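Local coordinates for pyoverdine synthetase F (Pseudomonas aeruginosa PAO1, PDB 6CUL), which is a single-chain alpha/beta protein with a mixed central sheet whose larger, parallel part is Rossmann-like, and a ligand pocket occupied in the crystal, at residues S11-A16 against G147-L152; I59-A64 against V106-R111; D190-A195 against D246-L251. All blocks are in the same frame, centred on the assembly; numbering follows the deposited sequence.

Contact 1 (S11-A16 against G147-L152); sequences SLRNAA and GLLVIL
S11 meets the loop 147-152 with both its backbone and its side chain. S11 N donates to G147 O over 3.0 Å. L149 N donates to S11 OG, an almost straight bond of 2.9 Å and 175°. The hydroxyl sits anti to the carbonyl carbon (chi1 -74°), which points it at that N-H. S11 OG is also hydrogen-bonded to D61 OD1, so the backbone amide and the carboxylate both hold it. L12 N is bonded to D62 OD1, so both aspartates hold the start of helix 12-17. N14 OD1 lies 3.3 Å from G147 CA, a close approach at a glycine with positive phi.

R13 and L149 reach toward each other tip to tip. L149 CD1 sits over one face of the R13 guanidinium, offset toward the rim and 3.4 Å from NE. The polar end is satisfied elsewhere: NH1 makes salt bridges to D61 and D62, and NE bonds to a citric acid, probably from the crystallisation liquor. L149 CD2 packs on N14 CB at 3.7 Å. The contact joins what follows two neighbouring parallel strands, 6-9 and 142-145, at their C-terminal ends, the edge where Rossmann-like folds commonly place their sites.

Contact 2 (I59-A64 against V106-R111); sequences IYDDDA and VPSTYR
S108 OG donates to D61 OD2 over 2.7 Å. It meets the oxygen on its anti side, 17° out of the carboxylate plane. D61 OD1 is taken up by S11 and R13. The same S108 hydroxyl accepts from R111 NE over 3.0 Å, with the oxygen tilted 20° from the guanidinium plane. S108 is thus the link between an aspartate and an arginine. R111 NH2 is 4.1 Å from D61 OD2, but the oxygen lies well out of the guanidinium plane. No N-H points at it, and any attraction is probably between the charges alone. The salt bridge of R111 NH2 is with D69.

Backbone bonds add to this. S108 N donates to D61 O at 3.3 Å. P107 CA lies 3.4 Å from the same D61 O in a CA-H...O contact. V106 N makes a weak bond to Y60 O. S108 itself is the centre of an inverse gamma turn, which bends the chain before the 3-10 turn that begins at T109.

Apolar contacts lie further out. I59 CG2 packs on V106 CG2 at 4.0 Å, and both side chains also touch helix 118-136. D63 CB rests 3.9 Å from P107 CB, and D63 CG lies near T109 CG2. The D63 carboxylate is engaged by R112 and E65 N.

T109 and Y110 belong to the pocket of n-(4-{[(2-amino-4-oxo-1,4-dihydroquinazolin-6-yl)methyl]amino}benzene-1-carbonyl)-D-glutamic acid (FGD). R111 NH1 bonds to a citric acid, probably from the crystallisation liquor. D61, through S108, probably helps to orient R111, whose side chain is about 9 Å from the FGD at the nearest atoms. Held by S108 and D69, R111 can still present NH1 to an anion such as the citric acid.

Contact 3 (D190-A195 against D246-L251); sequences DALYGA and DTILEL
A helix-to-helix packing with a capping box at its border brings L192 and A191 of helix 187-195 against the start of helix 248-271. T247 is the N-cap residue of the second helix. E250 N donates to T247 OG1 over 3.2 Å, nearly straight at 167°. The E250 carboxylate turns back to T247 N and completes the box. That return bond is modelled very short, so its exact length is doubtful.

L192 carries most of the contact. Its CG is anti to the backbone N (chi1 -180°), which carries CG toward the second helix. The two branches then go to different partners. L192 CD1 comes within 3.1 Å of D246 O, a tight approach to the backbone just before the cap. It also lies near T247 O. L192 CD2 meets I248 CD1 at 3.9 Å, and the two side chains cross at about a right angle. I248 goes on to touch T188 and L189, so it bears on the first turn of helix 187-195.

D246 is held from outside the pair: S243 N bonds to its OD2, and R196 makes a weak bond to its O. A191 is also touched by I242, from the loop that leads to the second helix. L251 CD2 packs on L192 CB and A191 CB. L251 CD2 also ends 3.5 Å from L192 N.

The chain leaves strand 6-9 and enters 11-16, the first half of contact 1. Strand 55-60 then leads into 59-64, and after strand 103-105 the segment 106-111 closes contact 2. Contact 1 closes later, when 147-152 follows strand 142-145. Contact 2 is therefore nested in the loop of contact 1, and the two touch, with centres about 10 Å apart. Together they join the ends of four parallel neighbours in the sheet. Contact 3 comes afterwards in series. Its loop holds hairpin strands 198-200 and 207-210 and sheet strands 216-223 and 233-241, and it ties helix 187-195 to helix 248-271. Its centre is about 30 Å from that of contact 2, across the chain's centre.

Contact 1 (S11-A16 against G147-L152)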
ATOM      1  N   SER A  11       2.811  -1.422  -6.108  1.00 44.78           N
ATOM      2  CA  SER A  11       3.133  -2.470  -6.983  1.00 37.26           C
ATOM      3  C   SER A  11       1.816  -3.060  -7.384  1.00 39.55           C
ATOM      4  O   SER A  11       1.207  -3.621  -6.560  1.00 37.64           O
ATOM      5  CB  SER A  11       3.880  -3.548  -6.223  1.00 33.18           C
ATOM      6  OG  SER A  11       5.178  -3.222  -5.918  1.00 38.44           O
ATOM      7  N   LEU A  12       1.446  -3.052  -8.647  1.00 30.68           N
ATOM      8  CA  LEU A  12       0.199  -3.619  -9.075  1.00 34.05           C
ATOM      9  C   LEU A  12       0.008  -5.079  -8.658  1.00 33.55           C
ATOM     10  O   LEU A  12      -1.061  -5.460  -8.361  1.00 30.60           O
ATOM     11  CB  LEU A  12       0.088  -3.552 -10.577  1.00 32.59           C
ATOM     12  CG  LEU A  12      -0.070  -2.201 -11.224  1.00 33.05           C
ATOM     13  CD1 LEU A  12      -0.175  -2.317 -12.696  1.00 41.40           C
ATOM     14  CD2 LEU A  12      -1.259  -1.444 -10.705  1.00 30.91           C
ATOM     15  N   ARG A  13       1.066  -5.851  -8.621  1.00 36.31           N
ATOM     16  CA  ARG A  13       1.000  -7.214  -8.231  1.00 27.35           C
ATOM     17  C   ARG A  13       0.478  -7.390  -6.805  1.00 28.92           C
ATOM     18  O   ARG A  13      -0.158  -8.329  -6.553  1.00 27.24           O
ATOM     19  CB  ARG A  13       2.334  -7.900  -8.475  1.00 29.14           C
ATOM     20  CG  ARG A  13       3.576  -7.305  -7.858  1.00 32.69           C
ATOM     21  CD  ARG A  13       4.812  -7.696  -8.629  1.00 27.20           C
ATOM     22  NE  ARG A  13       6.036  -7.197  -8.108  1.00 17.49           N
ATOM     23  CZ  ARG A  13       6.410  -5.954  -8.135  1.00 22.84           C
ATOM     24  NH1 ARG A  13       5.681  -5.046  -8.673  1.00 24.04           N
ATOM     25  NH2 ARG A  13       7.520  -5.633  -7.614  1.00 30.86           N
ATOM     26  N   ASN A  14       0.835  -6.486  -5.914  1.00 29.50           N
ATOM     27  CA  ASN A  14       0.366  -6.457  -4.579  1.00 28.91           C
ATOM     28  C   ASN A  14      -1.131  -6.158  -4.491  1.00 34.14           C
ATOM     29  O   ASN A  14      -1.769  -6.644  -3.668  1.00 34.44           O
ATOM     30  CB  ASN A  14       1.173  -5.499  -3.775  1.00 40.21           C
ATOM     31  CG  ASN A  14       0.789  -5.510  -2.337  1.00 34.04           C
ATOM     32  OD1 ASN A  14       0.275  -4.583  -1.860  1.00 38.97           O
ATOM     33  ND2 ASN A  14       0.985  -6.590  -1.687  1.00 26.15           N
ATOM     34  N   ALA A  15      -1.626  -5.288  -5.310  1.00 30.53           N
ATOM     35  CA  ALA A  15      -3.020  -5.030  -5.386  1.00 26.72           C
ATOM     36  C   ALA A  15      -3.831  -6.213  -5.883  1.00 28.67           C
ATOM     37  O   ALA A  15      -4.931  -6.333  -5.534  1.00 22.66           O
ATOM     38  CB  ALA A  15      -3.290  -3.799  -6.175  1.00 31.89           C
ATOM     39  N   ALA A  16      -3.318  -6.997  -6.791  1.00 34.15           N
ATOM     40  CA  ALA A  16      -3.999  -8.188  -7.255  1.00 24.90           C
ATOM     41  C   ALA A  16      -4.127  -9.231  -6.171  1.00 21.27           C
ATOM     42  O   ALA A  16      -5.153  -9.810  -6.054  1.00 26.78           O
ATOM     43  CB  ALA A  16      -3.336  -8.780  -8.451  1.00 18.93           C
ATOM     44  N   GLY A 147       1.601  -0.595  -0.609  1.00 34.78           N
ATOM     45  CA  GLY A 147       2.032  -1.833  -1.222  1.00 39.21           C
ATOM     46  C   GLY A 147       3.052  -1.806  -2.335  1.00 38.31           C
ATOM     47  O   GLY A 147       2.882  -2.473  -3.301  1.00 34.34           O
ATOM     48  N   LEU A 148       4.069  -0.980  -2.217  1.00 34.46           N
ATOM     49  CA  LEU A 148       5.141  -0.984  -3.190  1.00 40.37           C
ATOM     50  C   LEU A 148       6.148  -1.982  -2.623  1.00 40.47           C
ATOM     51  O   LEU A 148       6.672  -1.773  -1.577  1.00 37.58           O
ATOM     52  CB  LEU A 148       5.754   0.379  -3.348  1.00 34.47           C
ATOM     53  CG  LEU A 148       7.165   0.328  -3.923  1.00 40.71           C
ATOM     54  CD1 LEU A 148       7.212  -0.238  -5.311  1.00 35.23           C
ATOM     55  CD2 LEU A 148       7.828   1.664  -3.899  1.00 38.12           C
ATOM     56  N   LEU A 149       6.421  -3.046  -3.358  1.00 41.82           N
ATOM     57  CA  LEU A 149       7.233  -4.160  -2.933  1.00 44.94           C
ATOM     58  C   LEU A 149       8.755  -3.959  -2.810  1.00 44.30           C
ATOM     59  O   LEU A 149       9.414  -4.726  -2.193  1.00 42.39           O
ATOM     60  CB  LEU A 149       6.882  -5.392  -3.777  1.00 44.92           C
ATOM     61  CG  LEU A 149       5.444  -5.810  -4.024  1.00 26.07           C
ATOM     62  CD1 LEU A 149       5.306  -7.098  -4.744  1.00 26.61           C
ATOM     63  CD2 LEU A 149       4.718  -5.909  -2.744  1.00 40.98           C
ATOM     64  N   VAL A 150       9.284  -2.939  -3.443  1.00 43.17           N
ATOM     65  CA  VAL A 150      10.655  -2.604  -3.376  1.00 37.73           C
ATOM     66  C   VAL A 150      10.854  -1.893  -2.060  1.00 49.36           C
ATOM     67  O   VAL A 150      10.018  -1.172  -1.643  1.00 42.85           O
ATOM     68  CB  VAL A 150      11.029  -1.732  -4.570  1.00 44.35           C
ATOM     69  CG1 VAL A 150      12.418  -1.181  -4.490  1.00 46.58           C
ATOM     70  CG2 VAL A 150      10.883  -2.496  -5.840  1.00 41.32           C
ATOM     71  N   ILE A 151      12.005  -2.074  -1.435  1.00 56.99           N
ATOM     72  CA  ILE A 151      12.309  -1.463  -0.176  1.00 48.13           C
ATOM     73  C   ILE A 151      13.144  -0.301  -0.453  1.00 46.44           C
ATOM     74  O   ILE A 151      14.201  -0.472  -0.924  1.00 46.13           O
ATOM     75  CB  ILE A 151      13.213  -2.335   0.646  1.00 45.79           C
ATOM     76  CG1 ILE A 151      12.661  -3.736   0.758  1.00 60.64           C
ATOM     77  CG2 ILE A 151      13.447  -1.673   1.966  1.00 44.42           C
ATOM     78  CD1 ILE A 151      11.167  -3.837   0.921  1.00 66.51           C
ATOM     79  N   LEU A 152      12.708   0.868  -0.081  1.00 50.01           N
ATOM     80  CA  LEU A 152      13.494   2.008  -0.403  1.00 54.39           C
ATOM     81  C   LEU A 152      14.547   2.314   0.630  1.00 51.38           C
ATOM     82  O   LEU A 152      14.236   2.635   1.680  1.00 61.59           O
ATOM     83  CB  LEU A 152      12.568   3.194  -0.591  1.00 55.16           C
ATOM     84  CG  LEU A 152      11.719   3.160  -1.855  1.00 44.69           C
ATOM     85  CD1 LEU A 152      10.400   2.505  -1.595  1.00 42.16           C
ATOM     86  CD2 LEU A 152      11.533   4.525  -2.415  1.00 36.31           C
TER

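Contact 2 (I59-A64 against V106-R111)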
ATOM      1  N   ILE A  59       2.391   6.029  -9.864  1.00 31.74           N
ATOM      2  CA  ILE A  59       3.462   5.167 -10.209  1.00 32.17           C
ATOM      3  C   ILE A  59       3.299   3.702  -9.758  1.00 33.16           C
ATOM      4  O   ILE A  59       2.764   3.420  -8.769  1.00 38.68           O
ATOM      5  CB  ILE A  59       4.759   5.798  -9.678  1.00 33.34           C
ATOM      6  CG1 ILE A  59       4.836   7.281 -10.064  1.00 41.50           C
ATOM      7  CG2 ILE A  59       5.982   5.077 -10.186  1.00 40.47           C
ATOM      8  CD1 ILE A  59       5.645   8.149  -9.187  1.00 34.54           C
ATOM      9  N   TYR A  60       3.714   2.786 -10.574  1.00 40.17           N
ATOM     10  CA  TYR A  60       3.643   1.397 -10.256  1.00 39.06           C
ATOM     11  C   TYR A  60       4.958   0.795 -10.735  1.00 36.28           C
ATOM     12  O   TYR A  60       5.456   1.183 -11.718  1.00 43.81           O
ATOM     13  CB  TYR A  60       2.377   0.783 -10.841  1.00 35.39           C
ATOM     14  CG  TYR A  60       2.472   0.425 -12.223  1.00 38.60           C
ATOM     15  CD1 TYR A  60       2.309   1.323 -13.232  1.00 38.97           C
ATOM     16  CD2 TYR A  60       2.778  -0.831 -12.541  1.00 41.20           C
ATOM     17  CE1 TYR A  60       2.455   0.910 -14.522  1.00 43.11           C
ATOM     18  CE2 TYR A  60       2.915  -1.254 -13.813  1.00 37.05           C
ATOM     19  CZ  TYR A  60       2.746  -0.392 -14.784  1.00 41.52           C
ATOM     20  OH  TYR A  60       2.907  -0.912 -15.985  1.00 55.36           O
ATOM     21  N   ASP A  61       5.526  -0.122 -10.021  1.00 29.65           N
ATOM     22  CA  ASP A  61       6.764  -0.665 -10.434  1.00 36.70           C
ATOM     23  C   ASP A  61       6.824  -1.967 -11.203  1.00 36.49           C
ATOM     24  O   ASP A  61       7.876  -2.366 -11.529  1.00 33.68           O
ATOM     25  CB  ASP A  61       7.612  -0.863  -9.214  1.00 38.42           C
ATOM     26  CG  ASP A  61       7.349  -2.127  -8.541  1.00 35.01           C
ATOM     27  OD1 ASP A  61       6.252  -2.407  -8.192  1.00 32.89           O
ATOM     28  OD2 ASP A  61       8.253  -2.831  -8.331  1.00 29.29           O
ATOM     29  N   ASP A  62       5.720  -2.571 -11.525  1.00 28.40           N
ATOM     30  CA  ASP A  62       5.768  -3.860 -12.143  1.00 27.22           C
ATOM     31  C   ASP A  62       6.359  -3.881 -13.525  1.00 40.66           C
ATOM     32  O   ASP A  62       6.310  -2.912 -14.200  1.00 43.50           O
ATOM     33  CB  ASP A  62       4.379  -4.423 -12.209  1.00 35.23           C
ATOM     34  CG  ASP A  62       3.612  -4.212 -10.979  1.00 32.91           C
ATOM     35  OD1 ASP A  62       3.292  -3.109 -10.630  1.00 29.39           O
ATOM     36  OD2 ASP A  62       3.312  -5.175 -10.362  1.00 31.92           O
ATOM     37  N   ASP A  63       6.959  -4.966 -13.935  1.00 44.95           N
ATOM     38  CA  ASP A  63       7.408  -4.980 -15.303  1.00 44.25           C
ATOM     39  C   ASP A  63       6.878  -6.150 -16.111  1.00 40.07           C
ATOM     40  O   ASP A  63       7.003  -7.241 -15.716  1.00 43.58           O
ATOM     41  CB  ASP A  63       8.931  -4.851 -15.439  1.00 50.45           C
ATOM     42  CG  ASP A  63       9.373  -4.887 -16.872  1.00 42.93           C
ATOM     43  OD1 ASP A  63       9.269  -3.931 -17.645  1.00 26.67           O
ATOM     44  OD2 ASP A  63       9.670  -5.969 -17.249  1.00 33.62           O
ATOM     45  N   ALA A  64       6.334  -5.857 -17.240  1.00 45.43           N
ATOM     46  CA  ALA A  64       5.784  -6.848 -18.094  1.00 45.10           C
ATOM     47  C   ALA A  64       6.793  -7.900 -18.565  1.00 45.68           C
ATOM     48  O   ALA A  64       6.422  -8.984 -18.825  1.00 46.05           O
ATOM     49  CB  ALA A  64       5.072  -6.204 -19.241  1.00 36.92           C
ATOM     50  N   VAL A 106       7.791   2.954 -13.355  1.00 46.52           N
ATOM     51  CA  VAL A 106       9.184   3.208 -13.137  1.00 45.95           C
ATOM     52  C   VAL A 106       9.593   1.783 -12.776  1.00 45.30           C
ATOM     53  O   VAL A 106       9.866   1.495 -11.660  1.00 51.76           O
ATOM     54  CB  VAL A 106       9.473   4.192 -12.038  1.00 45.45           C
ATOM     55  CG1 VAL A 106      10.885   4.040 -11.543  1.00 53.55           C
ATOM     56  CG2 VAL A 106       9.250   5.570 -12.504  1.00 36.02           C
ATOM     57  N   PRO A 107       9.678   0.914 -13.772  1.00 44.22           N
ATOM     58  CA  PRO A 107       9.901  -0.488 -13.475  1.00 44.68           C
ATOM     59  C   PRO A 107      11.183  -0.914 -12.781  1.00 46.57           C
ATOM     60  O   PRO A 107      12.199  -0.552 -13.205  1.00 40.14           O
ATOM     61  CB  PRO A 107       9.814  -1.134 -14.845  1.00 48.21           C
ATOM     62  CG  PRO A 107       9.202  -0.132 -15.719  1.00 48.82           C
ATOM     63  CD  PRO A 107       9.621   1.165 -15.201  1.00 42.20           C
ATOM     64  N   SER A 108      11.055  -1.716 -11.730  1.00 48.08           N
ATOM     65  CA  SER A 108      12.153  -2.303 -11.021  1.00 39.83           C
ATOM     66  C   SER A 108      12.580  -3.561 -11.703  1.00 37.01           C
ATOM     67  O   SER A 108      12.515  -4.622 -11.170  1.00 33.04           O
ATOM     68  CB  SER A 108      11.819  -2.647  -9.573  1.00 36.45           C
ATOM     69  OG  SER A 108      10.650  -3.338  -9.387  1.00 42.59           O
ATOM     70  N   THR A 109      13.057  -3.331 -12.913  1.00 40.96           N
ATOM     71  CA  THR A 109      13.628  -4.279 -13.853  1.00 32.72           C
ATOM     72  C   THR A 109      14.854  -5.017 -13.329  1.00 34.47           C
ATOM     73  O   THR A 109      15.001  -6.154 -13.554  1.00 30.41           O
ATOM     74  CB  THR A 109      14.015  -3.554 -15.073  1.00 29.33           C
ATOM     75  OG1 THR A 109      14.741  -2.389 -14.710  1.00 33.47           O
ATOM     76  CG2 THR A 109      12.823  -3.204 -15.744  1.00 39.66           C
ATOM     77  N   TYR A 110      15.574  -4.381 -12.440  1.00 37.28           N
ATOM     78  CA  TYR A 110      16.704  -4.905 -11.787  1.00 28.80           C
ATOM     79  C   TYR A 110      16.369  -6.202 -11.147  1.00 36.59           C
ATOM     80  O   TYR A 110      17.244  -6.948 -10.946  1.00 38.58           O
ATOM     81  CB  TYR A 110      17.204  -3.918 -10.722  1.00 34.02           C
ATOM     82  CG  TYR A 110      16.409  -3.836  -9.430  1.00 34.34           C
ATOM     83  CD1 TYR A 110      16.596  -4.761  -8.446  1.00 33.10           C
ATOM     84  CD2 TYR A 110      15.521  -2.820  -9.193  1.00 28.55           C
ATOM     85  CE1 TYR A 110      15.924  -4.707  -7.291  1.00 34.11           C
ATOM     86  CE2 TYR A 110      14.825  -2.741  -8.024  1.00 35.30           C
ATOM     87  CZ  TYR A 110      15.035  -3.702  -7.069  1.00 35.49           C
ATOM     88  OH  TYR A 110      14.358  -3.718  -5.908  1.00 34.19           O
ATOM     89  N   ARG A 111      15.131  -6.459 -10.847  1.00 41.94           N
ATOM     90  CA  ARG A 111      14.717  -7.719 -10.309  1.00 36.91           C
ATOM     91  C   ARG A 111      14.935  -8.918 -11.272  1.00 39.29           C
ATOM     92  O   ARG A 111      14.979  -9.984 -10.814  1.00 39.12           O
ATOM     93  CB  ARG A 111      13.299  -7.643  -9.783  1.00 39.78           C
ATOM     94  CG  ARG A 111      13.106  -6.901  -8.494  1.00 25.88           C
ATOM     95  CD  ARG A 111      11.682  -6.870  -8.084  1.00 25.36           C
ATOM     96  NE  ARG A 111      10.816  -6.313  -9.084  1.00 29.51           N
ATOM     97  CZ  ARG A 111       9.768  -6.880  -9.617  1.00 22.45           C
ATOM     98  NH1 ARG A 111       9.397  -8.033  -9.270  1.00 22.67           N
ATOM     99  NH2 ARG A 111       9.087  -6.236 -10.487  1.00 35.14           N
TER

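Contact 3 (D190-A195 against D246-L251)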
ATOM      1  N   ASP A 190      -0.568 -11.982  11.044  1.00 39.70           N
ATOM      2  CA  ASP A 190      -0.238 -11.982  12.469  1.00 40.50           C
ATOM      3  C   ASP A 190      -1.465 -11.546  13.307  1.00 41.96           C
ATOM      4  O   ASP A 190      -1.615 -12.030  14.377  1.00 37.64           O
ATOM      5  CB  ASP A 190       0.912 -11.051  12.788  1.00 26.10           C
ATOM      6  CG  ASP A 190       2.214 -11.636  12.582  1.00 25.75           C
ATOM      7  OD1 ASP A 190       2.383 -12.772  12.459  1.00 34.83           O
ATOM      8  OD2 ASP A 190       3.126 -10.934  12.535  1.00 22.50           O
ATOM      9  N   ALA A 191      -2.244 -10.559  12.833  1.00 44.59           N
ATOM     10  CA  ALA A 191      -3.443 -10.115  13.397  1.00 36.41           C
ATOM     11  C   ALA A 191      -4.523 -11.191  13.382  1.00 40.36           C
ATOM     12  O   ALA A 191      -5.176 -11.320  14.328  1.00 46.06           O
ATOM     13  CB  ALA A 191      -3.878  -8.900  12.673  1.00 36.31           C
ATOM     14  N   LEU A 192      -4.721 -11.938  12.323  1.00 32.60           N
ATOM     15  CA  LEU A 192      -5.682 -12.979  12.322  1.00 32.25           C
ATOM     16  C   LEU A 192      -5.281 -14.100  13.236  1.00 37.57           C
ATOM     17  O   LEU A 192      -6.067 -14.558  13.953  1.00 48.47           O
ATOM     18  CB  LEU A 192      -5.873 -13.482  10.918  1.00 44.08           C
ATOM     19  CG  LEU A 192      -6.835 -14.594  10.553  1.00 36.59           C
ATOM     20  CD1 LEU A 192      -8.189 -14.057  10.263  1.00 39.34           C
ATOM     21  CD2 LEU A 192      -6.388 -15.361   9.358  1.00 32.22           C
ATOM     22  N   TYR A 193      -4.051 -14.555  13.227  1.00 36.83           N
ATOM     23  CA  TYR A 193      -3.646 -15.589  14.148  1.00 42.47           C
ATOM     24  C   TYR A 193      -3.609 -15.178  15.637  1.00 47.54           C
ATOM     25  O   TYR A 193      -3.844 -15.993  16.454  1.00 48.30           O
ATOM     26  CB  TYR A 193      -2.414 -16.349  13.648  1.00 43.34           C
ATOM     27  CG  TYR A 193      -2.626 -17.006  12.304  1.00 34.41           C
ATOM     28  CD1 TYR A 193      -3.479 -18.004  12.165  1.00 37.80           C
ATOM     29  CD2 TYR A 193      -1.970 -16.590  11.182  1.00 29.43           C
ATOM     30  CE1 TYR A 193      -3.685 -18.573  10.949  1.00 34.17           C
ATOM     31  CE2 TYR A 193      -2.213 -17.141   9.972  1.00 29.57           C
ATOM     32  CZ  TYR A 193      -3.055 -18.144   9.902  1.00 29.99           C
ATOM     33  OH  TYR A 193      -3.287 -18.754   8.783  1.00 36.40           O
ATOM     34  N   GLY A 194      -3.297 -13.931  15.973  1.00 51.04           N
ATOM     35  CA  GLY A 194      -3.296 -13.397  17.314  1.00 45.05           C
ATOM     36  C   GLY A 194      -4.655 -13.463  17.926  1.00 47.91           C
ATOM     37  O   GLY A 194      -4.760 -13.605  19.101  1.00 49.49           O
ATOM     38  N   ALA A 195      -5.693 -13.229  17.134  1.00 56.42           N
ATOM     39  CA  ALA A 195      -7.036 -13.414  17.555  1.00 54.41           C
ATOM     40  C   ALA A 195      -7.277 -14.860  18.016  1.00 53.45           C
ATOM     41  O   ALA A 195      -7.962 -15.072  18.953  1.00 51.78           O
ATOM     42  CB  ALA A 195      -7.953 -13.066  16.412  1.00 52.32           C
ATOM     43  N   ASP A 246     -12.930 -15.141  12.062  1.00 44.24           N
ATOM     44  CA  ASP A 246     -12.652 -14.253  10.958  1.00 39.32           C
ATOM     45  C   ASP A 246     -11.773 -14.868   9.906  1.00 40.53           C
ATOM     46  O   ASP A 246     -10.870 -15.564  10.226  1.00 35.53           O
ATOM     47  CB  ASP A 246     -11.934 -12.997  11.469  1.00 28.70           C
ATOM     48  CG  ASP A 246     -12.840 -11.971  11.932  1.00 26.52           C
ATOM     49  OD1 ASP A 246     -13.955 -12.117  11.748  1.00 42.56           O
ATOM     50  OD2 ASP A 246     -12.505 -10.997  12.479  1.00 30.15           O
ATOM     51  N   THR A 247     -12.059 -14.637   8.643  1.00 37.73           N
ATOM     52  CA  THR A 247     -11.161 -15.045   7.570  1.00 33.31           C
ATOM     53  C   THR A 247     -10.223 -13.896   7.249  1.00 35.15           C
ATOM     54  O   THR A 247     -10.407 -12.826   7.704  1.00 34.47           O
ATOM     55  CB  THR A 247     -11.866 -15.393   6.271  1.00 34.86           C
ATOM     56  OG1 THR A 247     -12.346 -14.239   5.627  1.00 35.85           O
ATOM     57  CG2 THR A 247     -12.972 -16.172   6.527  1.00 47.67           C
ATOM     58  N   ILE A 248      -9.201 -14.165   6.470  1.00 31.80           N
ATOM     59  CA  ILE A 248      -8.257 -13.178   6.014  1.00 33.50           C
ATOM     60  C   ILE A 248      -8.892 -12.145   5.091  1.00 32.84           C
ATOM     61  O   ILE A 248      -8.649 -10.993   5.265  1.00 30.14           O
ATOM     62  CB  ILE A 248      -6.961 -13.813   5.491  1.00 29.03           C
ATOM     63  CG1 ILE A 248      -5.843 -12.805   5.509  1.00 27.62           C
ATOM     64  CG2 ILE A 248      -7.152 -14.453   4.132  1.00 33.44           C
ATOM     65  CD1 ILE A 248      -5.384 -12.514   6.879  1.00 31.79           C
ATOM     66  N   LEU A 249      -9.760 -12.561   4.192  1.00 33.80           N
ATOM     67  CA  LEU A 249     -10.458 -11.612   3.351  1.00 22.45           C
ATOM     68  C   LEU A 249     -11.282 -10.659   4.170  1.00 29.08           C
ATOM     69  O   LEU A 249     -11.422  -9.586   3.768  1.00 28.94           O
ATOM     70  CB  LEU A 249     -11.338 -12.304   2.345  1.00 29.61           C
ATOM     71  CG  LEU A 249     -10.534 -12.995   1.309  1.00 33.63           C
ATOM     72  CD1 LEU A 249     -11.400 -13.826   0.440  1.00 30.95           C
ATOM     73  CD2 LEU A 249      -9.745 -12.015   0.535  1.00 29.72           C
ATOM     74  N   GLU A 250     -11.933 -11.120   5.232  1.00 34.16           N
ATOM     75  CA  GLU A 250     -12.670 -10.269   6.145  1.00 36.35           C
ATOM     76  C   GLU A 250     -11.792  -9.304   6.946  1.00 33.38           C
ATOM     77  O   GLU A 250     -12.134  -8.213   7.135  1.00 38.15           O
ATOM     78  CB  GLU A 250     -13.511 -11.079   7.091  1.00 34.18           C
ATOM     79  CG  GLU A 250     -14.704 -11.739   6.482  1.00 36.52           C
ATOM     80  CD  GLU A 250     -14.920 -13.129   6.971  1.00 37.60           C
ATOM     81  OE1 GLU A 250     -14.119 -13.591   7.700  1.00 37.00           O
ATOM     82  OE2 GLU A 250     -15.872 -13.743   6.597  1.00 38.65           O
ATOM     83  N   LEU A 251     -10.682  -9.757   7.454  1.00 34.63           N
ATOM     84  CA  LEU A 251      -9.787  -8.884   8.178  1.00 42.31           C
ATOM     85  C   LEU A 251      -9.189  -7.757   7.325  1.00 38.17           C
ATOM     86  O   LEU A 251      -9.185  -6.667   7.747  1.00 42.42           O
ATOM     87  CB  LEU A 251      -8.692  -9.673   8.873  1.00 48.20           C
ATOM     88  CG  LEU A 251      -7.769  -8.912   9.804  1.00 50.45           C
ATOM     89  CD1 LEU A 251      -8.509  -7.881  10.599  1.00 54.74           C
ATOM     90  CD2 LEU A 251      -7.098  -9.849  10.743  1.00 38.77           C
TER